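Local coordinates for protein exodeoxyribonuclease III (Archaeoglobus fulgidus, PDB 2VOA) that probably cleaves DNA at abasic sites as a metal-dependent AP endonuclease of the exonuclease III family and probably also has 3'-5' exonuclease activity on double-stranded DNA, at residues T199-D202 and A208-R211; K238-E243 and D247-V252. The protein carries 1 engineered substitution. All coordinates share one frame; numbering follows the deposited sequence.

Contact 1: T199-D202 and A208-R211; sequences TFYD and AIER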
ATOM      1  N   THR A 199      18.366   1.813 -16.114  1.00 29.30           N
ATOM      2  CA  THR A 199      18.232   1.346 -14.739  1.00 30.14           C
ATOM      3  C   THR A 199      17.128   2.122 -13.993  1.00 30.30           C
ATOM      4  O   THR A 199      16.931   1.928 -12.798  1.00 30.15           O
ATOM      5  CB  THR A 199      19.575   1.453 -13.966  1.00 30.31           C
ATOM      6  OG1 THR A 199      20.105   2.787 -14.072  1.00 30.27           O
ATOM      7  CG2 THR A 199      20.592   0.426 -14.499  1.00 32.63           C
ATOM      8  N   PHE A 200      16.470   3.040 -14.708  1.00 28.78           N
ATOM      9  CA  PHE A 200      15.439   3.902 -14.133  1.00 28.62           C
ATOM     10  C   PHE A 200      14.372   4.247 -15.161  1.00 28.82           C
ATOM     11  O   PHE A 200      14.682   4.646 -16.282  1.00 28.06           O
ATOM     12  CB  PHE A 200      16.058   5.187 -13.592  1.00 29.54           C
ATOM     13  CG  PHE A 200      15.042   6.229 -13.210  1.00 28.66           C
ATOM     14  CD1 PHE A 200      14.259   6.063 -12.074  1.00 31.75           C
ATOM     15  CD2 PHE A 200      14.870   7.364 -13.991  1.00 32.69           C
ATOM     16  CE1 PHE A 200      13.297   7.041 -11.706  1.00 30.93           C
ATOM     17  CE2 PHE A 200      13.923   8.349 -13.632  1.00 33.92           C
ATOM     18  CZ  PHE A 200      13.130   8.166 -12.474  1.00 31.02           C
ATOM     19  N   TYR A 201      13.106   4.096 -14.768  1.00 28.26           N
ATOM     20  CA  TYR A 201      11.974   4.558 -15.566  1.00 28.71           C
ATOM     21  C   TYR A 201      11.075   5.315 -14.602  1.00 28.75           C
ATOM     22  O   TYR A 201      10.654   4.758 -13.581  1.00 28.68           O
ATOM     23  CB  TYR A 201      11.188   3.386 -16.165  1.00 29.54           C
ATOM     24  CG  TYR A 201      11.958   2.588 -17.185  1.00 29.89           C
ATOM     25  CD1 TYR A 201      12.695   1.476 -16.799  1.00 31.27           C
ATOM     26  CD2 TYR A 201      11.911   2.919 -18.547  1.00 31.39           C
ATOM     27  CE1 TYR A 201      13.398   0.712 -17.733  1.00 31.78           C
ATOM     28  CE2 TYR A 201      12.607   2.166 -19.481  1.00 31.77           C
ATOM     29  CZ  TYR A 201      13.345   1.075 -19.068  1.00 31.20           C
ATOM     30  OH  TYR A 201      14.022   0.309 -19.992  1.00 31.16           O
ATOM     31  N   ASP A 202      10.801   6.579 -14.910  1.00 28.91           N
ATOM     32  CA  ASP A 202      10.005   7.440 -14.027  1.00 29.57           C
ATOM     33  C   ASP A 202       8.592   6.900 -13.895  1.00 29.41           C
ATOM     34  O   ASP A 202       7.963   6.601 -14.903  1.00 28.79           O
ATOM     35  CB  ASP A 202      10.010   8.874 -14.576  1.00 29.96           C
ATOM     36  CG  ASP A 202       9.460   9.887 -13.602  1.00 33.70           C
ATOM     37  OD1 ASP A 202       8.360   9.678 -13.069  1.00 33.74           O
ATOM     38  OD2 ASP A 202      10.111  10.948 -13.415  1.00 37.26           O
ATOM     39  N   ALA A 208       6.364   4.082 -19.905  1.00 30.14           N
ATOM     40  CA  ALA A 208       7.819   4.337 -19.992  1.00 30.68           C
ATOM     41  C   ALA A 208       8.659   3.160 -20.502  1.00 31.79           C
ATOM     42  O   ALA A 208       9.531   3.349 -21.352  1.00 32.44           O
ATOM     43  CB  ALA A 208       8.358   4.806 -18.653  1.00 30.47           C
ATOM     44  N   ILE A 209       8.432   1.964 -19.950  1.00 31.89           N
ATOM     45  CA  ILE A 209       9.255   0.796 -20.270  1.00 33.28           C
ATOM     46  C   ILE A 209       9.064   0.429 -21.745  1.00 34.25           C
ATOM     47  O   ILE A 209      10.030   0.330 -22.518  1.00 33.93           O
ATOM     48  CB  ILE A 209       8.936  -0.414 -19.341  1.00 32.95           C
ATOM     49  CG1 ILE A 209       9.223  -0.077 -17.864  1.00 32.59           C
ATOM     50  CG2 ILE A 209       9.700  -1.673 -19.786  1.00 33.62           C
ATOM     51  CD1 ILE A 209       8.688  -1.101 -16.853  1.00 33.85           C
ATOM     52  N   GLU A 210       7.804   0.246 -22.135  1.00 35.09           N
ATOM     53  CA  GLU A 210       7.483  -0.112 -23.504  1.00 36.67           C
ATOM     54  C   GLU A 210       7.998   0.858 -24.558  1.00 36.90           C
ATOM     55  O   GLU A 210       8.409   0.421 -25.632  1.00 37.96           O
ATOM     56  CB  GLU A 210       5.982  -0.365 -23.647  1.00 37.17           C
ATOM     57  CG  GLU A 210       5.588  -1.705 -23.066  1.00 39.98           C
ATOM     58  CD  GLU A 210       6.019  -2.865 -23.955  1.00 44.20           C
ATOM     59  OE1 GLU A 210       6.484  -3.895 -23.418  1.00 45.99           O
ATOM     60  OE2 GLU A 210       5.904  -2.734 -25.193  1.00 45.83           O
ATOM     61  N   ARG A 211       7.985   2.160 -24.283  1.00 36.65           N
ATOM     62  CA  ARG A 211       8.505   3.107 -25.278  1.00 37.17           C
ATOM     63  C   ARG A 211       9.954   3.542 -25.083  1.00 36.54           C
ATOM     64  O   ARG A 211      10.426   4.470 -25.755  1.00 36.50           O
ATOM     65  CB  ARG A 211       7.589   4.305 -25.468  1.00 38.01           C
ATOM     66  CG  ARG A 211       7.089   4.944 -24.224  1.00 39.89           C
ATOM     67  CD  ARG A 211       5.637   5.332 -24.457  1.00 41.03           C
ATOM     68  NE  ARG A 211       5.215   6.377 -23.532  1.00 44.93           N
ATOM     69  CZ  ARG A 211       5.293   7.686 -23.771  1.00 46.21           C
ATOM     70  NH1 ARG A 211       5.778   8.142 -24.924  1.00 46.22           N
ATOM     71  NH2 ARG A 211       4.887   8.548 -22.843  1.00 46.96           N
TER
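Beside the predicted active site and close to the bound nucleic acid, the loop between helix 187-191 and strand 218-222 folds back on itself, and Tyr-201 meets Ala-208 and Ile-209 where the two arms come together. The ring of Tyr-201 carries the contact. Over one of its faces lies the CG1 methylene of Ile-209, 3.9 Å from the ring centroid and only 13° off the ring normal, a CH-pi contact. With CG1 of Ile-209 anti to the carbonyl carbon (chi1 -61°), this branch is the one laid across the ring, and the two side chains cross at about a right angle. Farther round, CE2 of Tyr-201 packs against the backbone CA of Ile-209 at 3.7 Å. The methyl CB of Ala-208 sits 4.0 Å from CD2 of Tyr-201. No hydrogen bond joins the segments; the contact is van der Waals packing, with O of Ala-208 lying obliquely 3.7 Å from CD2 of Tyr-201. Ile-209 also rests on Arg-240 and Leu-241 of helix 238-241, while Ile-237 and Leu-249 touch the Tyr-201 side chain. Thr-199 and Phe-200 both face Trp-215 in a classic beta bulge. An aromatic side chain thus closes an irregular loop next to the predicted metal and DNA site of this DNase I-like fold.

Contact 2: K238-E243 and D247-V252; sequences KPRLAE and DHLPLV
Asp-247 meets Arg-240 through its backbone carbonyl: NE of Arg-240 donates a hydrogen bond to O of Asp-247 at 2.9 Å. The bond is bent, with an N-H...O angle of 136°, and the donor stands above the carbonyl plane, 53° out of it. Arg-240 reaches this position with CG anti to its own backbone nitrogen (chi1 -173°) and a bend at chi2, which carries the guanidinium past the backbone of Asp-247. Its NH2 goes on to the backbone oxygen of Tyr-201. CB of Asp-247, a predicted magnesium ligand, points away from segment 238-243, and OD1 of Asp-247 stays 6.3 Å from NE of Arg-240, so the two charged groups are not in contact.

CB of His-248 also points away; its ND1, in the predicted active site, is hydrogen-bonded to OD1 of Asp-218. The carbonyl oxygen of His-248 lies 4.1 Å from CD of Arg-240.

At Leu-249 the contact becomes apolar. The CD1 methyl lies 3.7 Å from CG of Arg-240 and nearly as close to CB, the two side chains crossing at about a right angle, so that the leucine packs on the aliphatic root of the arginine.

The ring of Pro-250 then reaches toward that of Pro-239. CD of Pro-250 lies 3.5 Å from CG of Pro-239, tighter than a usual carbon-carbon contact, and Trp-22 of helix 16-26 touches both rings. The chain continues toward strand 251-255.

Arg-240 therefore works in two ways, its methylenes as an apolar surface and its guanidinium as a donor to two backbone carbonyls, of Asp-247 and Tyr-201. Such bridging is consistent with a second-shell role, holding the main chain on which the predicted active-site residues Asp-247 and His-248 sit.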
ATOM      1  N   LYS A 238      13.103  -7.676 -14.551  1.00 31.14           N
ATOM      2  CA  LYS A 238      12.024  -8.446 -13.906  1.00 32.12           C
ATOM      3  C   LYS A 238      11.399  -7.771 -12.656  1.00 31.26           C
ATOM      4  O   LYS A 238      10.164  -7.633 -12.595  1.00 31.79           O
ATOM      5  CB  LYS A 238      12.456  -9.893 -13.623  1.00 32.53           C
ATOM      6  CG  LYS A 238      12.676 -10.706 -14.881  1.00 36.47           C
ATOM      7  CD  LYS A 238      13.037 -12.146 -14.550  1.00 42.17           C
ATOM      8  CE  LYS A 238      13.501 -12.882 -15.806  1.00 46.05           C
ATOM      9  NZ  LYS A 238      14.660 -13.786 -15.496  1.00 48.22           N
ATOM     10  N   PRO A 239      12.231  -7.348 -11.679  1.00 31.67           N
ATOM     11  CA  PRO A 239      11.658  -6.634 -10.518  1.00 31.63           C
ATOM     12  C   PRO A 239      10.933  -5.324 -10.881  1.00 31.47           C
ATOM     13  O   PRO A 239      10.020  -4.913 -10.151  1.00 32.38           O
ATOM     14  CB  PRO A 239      12.864  -6.350  -9.607  1.00 32.06           C
ATOM     15  CG  PRO A 239      14.095  -6.784 -10.340  1.00 32.10           C
ATOM     16  CD  PRO A 239      13.698  -7.512 -11.594  1.00 30.20           C
ATOM     17  N   ARG A 240      11.323  -4.698 -11.998  1.00 30.15           N
ATOM     18  CA  ARG A 240      10.668  -3.460 -12.471  1.00 30.68           C
ATOM     19  C   ARG A 240       9.248  -3.682 -13.041  1.00 30.19           C
ATOM     20  O   ARG A 240       8.432  -2.760 -13.114  1.00 29.89           O
ATOM     21  CB  ARG A 240      11.568  -2.732 -13.483  1.00 30.67           C
ATOM     22  CG  ARG A 240      11.055  -1.339 -13.913  1.00 30.83           C
ATOM     23  CD  ARG A 240      11.020  -0.368 -12.732  1.00 30.83           C
ATOM     24  NE  ARG A 240      10.531   0.992 -13.037  1.00 28.58           N
ATOM     25  CZ  ARG A 240       9.237   1.324 -13.120  1.00 28.98           C
ATOM     26  NH1 ARG A 240       8.293   0.394 -13.015  1.00 29.12           N
ATOM     27  NH2 ARG A 240       8.876   2.574 -13.373  1.00 31.60           N
ATOM     28  N   LEU A 241       8.990  -4.914 -13.463  1.00 30.28           N
ATOM     29  CA  LEU A 241       7.690  -5.327 -13.989  1.00 30.53           C
ATOM     30  C   LEU A 241       6.796  -5.961 -12.927  1.00 31.08           C
ATOM     31  O   LEU A 241       5.594  -6.209 -13.171  1.00 31.37           O
ATOM     32  CB  LEU A 241       7.903  -6.322 -15.135  1.00 30.94           C
ATOM     33  CG  LEU A 241       8.785  -5.896 -16.314  1.00 31.93           C
ATOM     34  CD1 LEU A 241       9.131  -7.108 -17.169  1.00 33.30           C
ATOM     35  CD2 LEU A 241       8.067  -4.874 -17.168  1.00 34.19           C
ATOM     36  N   ALA A 242       7.364  -6.245 -11.757  1.00 31.25           N
ATOM     37  CA  ALA A 242       6.596  -6.881 -10.691  1.00 31.47           C
ATOM     38  C   ALA A 242       5.613  -5.893 -10.056  1.00 31.48           C
ATOM     39  O   ALA A 242       5.673  -4.679 -10.334  1.00 31.22           O
ATOM     40  CB  ALA A 242       7.533  -7.467  -9.646  1.00 31.72           C
ATOM     41  N   GLU A 243       4.721  -6.404  -9.205  1.00 31.45           N
ATOM     42  CA  GLU A 243       3.742  -5.549  -8.520  1.00 31.47           C
ATOM     43  C   GLU A 243       4.436  -4.651  -7.499  1.00 30.75           C
ATOM     44  O   GLU A 243       5.374  -5.087  -6.827  1.00 30.68           O
ATOM     45  CB  GLU A 243       2.624  -6.383  -7.876  1.00 32.31           C
ATOM     46  CG  GLU A 243       1.524  -6.718  -8.862  1.00 35.67           C
ATOM     47  CD  GLU A 243       0.784  -5.469  -9.333  1.00 41.34           C
ATOM     48  OE1 GLU A 243       1.059  -5.002 -10.467  1.00 42.54           O
ATOM     49  OE2 GLU A 243      -0.051  -4.943  -8.552  1.00 43.85           O
ATOM     50  N   ASP A 247      11.102   2.297  -8.854  1.00 28.83           N
ATOM     51  CA  ASP A 247      11.268   2.920 -10.175  1.00 28.92           C
ATOM     52  C   ASP A 247      12.616   2.564 -10.829  1.00 28.86           C
ATOM     53  O   ASP A 247      12.751   2.665 -12.050  1.00 30.05           O
ATOM     54  CB  ASP A 247      11.006   4.448 -10.165  1.00 28.61           C
ATOM     55  CG  ASP A 247      11.664   5.182  -8.994  1.00 28.83           C
ATOM     56  OD1 ASP A 247      12.491   4.593  -8.236  1.00 31.12           O
ATOM     57  OD2 ASP A 247      11.383   6.400  -8.864  1.00 28.50           O
ATOM     58  N   HIS A 248      13.589   2.125 -10.027  1.00 28.47           N
ATOM     59  CA  HIS A 248      14.883   1.650 -10.545  1.00 29.48           C
ATOM     60  C   HIS A 248      14.910   0.125 -10.740  1.00 30.35           C
ATOM     61  O   HIS A 248      14.121  -0.601 -10.108  1.00 30.64           O
ATOM     62  CB  HIS A 248      16.018   2.066  -9.599  1.00 29.87           C
ATOM     63  CG  HIS A 248      16.267   3.534  -9.579  1.00 30.91           C
ATOM     64  ND1 HIS A 248      17.425   4.096 -10.086  1.00 33.06           N
ATOM     65  CD2 HIS A 248      15.540   4.552  -9.072  1.00 31.81           C
ATOM     66  CE1 HIS A 248      17.371   5.405  -9.931  1.00 32.37           C
ATOM     67  NE2 HIS A 248      16.237   5.712  -9.331  1.00 34.09           N
ATOM     68  N   LEU A 249      15.846  -0.338 -11.582  1.00 30.69           N
ATOM     69  CA  LEU A 249      16.164  -1.762 -11.771  1.00 31.89           C
ATOM     70  C   LEU A 249      17.482  -2.100 -11.034  1.00 31.07           C
ATOM     71  O   LEU A 249      18.383  -1.245 -10.968  1.00 31.89           O
ATOM     72  CB  LEU A 249      16.440  -2.042 -13.264  1.00 32.59           C
ATOM     73  CG  LEU A 249      15.339  -2.111 -14.314  1.00 33.61           C
ATOM     74  CD1 LEU A 249      14.683  -0.751 -14.536  1.00 33.09           C
ATOM     75  CD2 LEU A 249      15.926  -2.628 -15.608  1.00 33.29           C
ATOM     76  N   PRO A 250      17.632  -3.344 -10.511  1.00 30.73           N
ATOM     77  CA  PRO A 250      18.981  -3.729 -10.074  1.00 30.23           C
ATOM     78  C   PRO A 250      19.965  -3.762 -11.246  1.00 30.41           C
ATOM     79  O   PRO A 250      19.597  -4.154 -12.376  1.00 30.59           O
ATOM     80  CB  PRO A 250      18.793  -5.176  -9.556  1.00 31.36           C
ATOM     81  CG  PRO A 250      17.377  -5.245  -9.171  1.00 31.06           C
ATOM     82  CD  PRO A 250      16.670  -4.434 -10.249  1.00 31.71           C
ATOM     83  N   LEU A 251      21.199  -3.361 -10.972  1.00 30.18           N
ATOM     84  CA  LEU A 251      22.286  -3.481 -11.926  1.00 30.67           C
ATOM     85  C   LEU A 251      23.245  -4.509 -11.307  1.00 30.87           C
ATOM     86  O   LEU A 251      23.578  -4.394 -10.114  1.00 30.22           O
ATOM     87  CB  LEU A 251      22.966  -2.120 -12.159  1.00 31.22           C
ATOM     88  CG  LEU A 251      24.132  -2.117 -13.154  1.00 33.15           C
ATOM     89  CD1 LEU A 251      23.634  -2.439 -14.571  1.00 36.71           C
ATOM     90  CD2 LEU A 251      24.879  -0.760 -13.089  1.00 32.81           C
ATOM     91  N   VAL A 252      23.618  -5.522 -12.096  1.00 29.57           N
ATOM     92  CA  VAL A 252      24.361  -6.702 -11.607  1.00 29.53           C
ATOM     93  C   VAL A 252      25.673  -6.825 -12.378  1.00 29.25           C
ATOM     94  O   VAL A 252      25.683  -6.658 -13.604  1.00 29.63           O
ATOM     95  CB  VAL A 252      23.540  -8.016 -11.791  1.00 29.23           C
ATOM     96  CG1 VAL A 252      24.262  -9.226 -11.162  1.00 31.57           C
ATOM     97  CG2 VAL A 252      22.125  -7.866 -11.200  1.00 31.12           C
TER

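Overall arrangement
Contact 1 is complete in sequence before contact 2 begins, strands 218-222 and 230-235 lying between them, yet their centres are only 10 Å apart on the same side of the chain's centre. Segments 199-202 and 247-252 are joined directly: O of Thr-199 lies 2.8 Å from N of Leu-249, a probable hydrogen bond, and the Phe-200 and His-248 rings meet. Contact 1 stays within a loop, whereas contact 2 links helix 238-241 to the lead-in of strand 251-255, which belongs to one of the two mixed sheets. The nearest atom of each contact is about 5 Å from the bound nucleic acid, consistent with a part in shaping the DNA-binding surface.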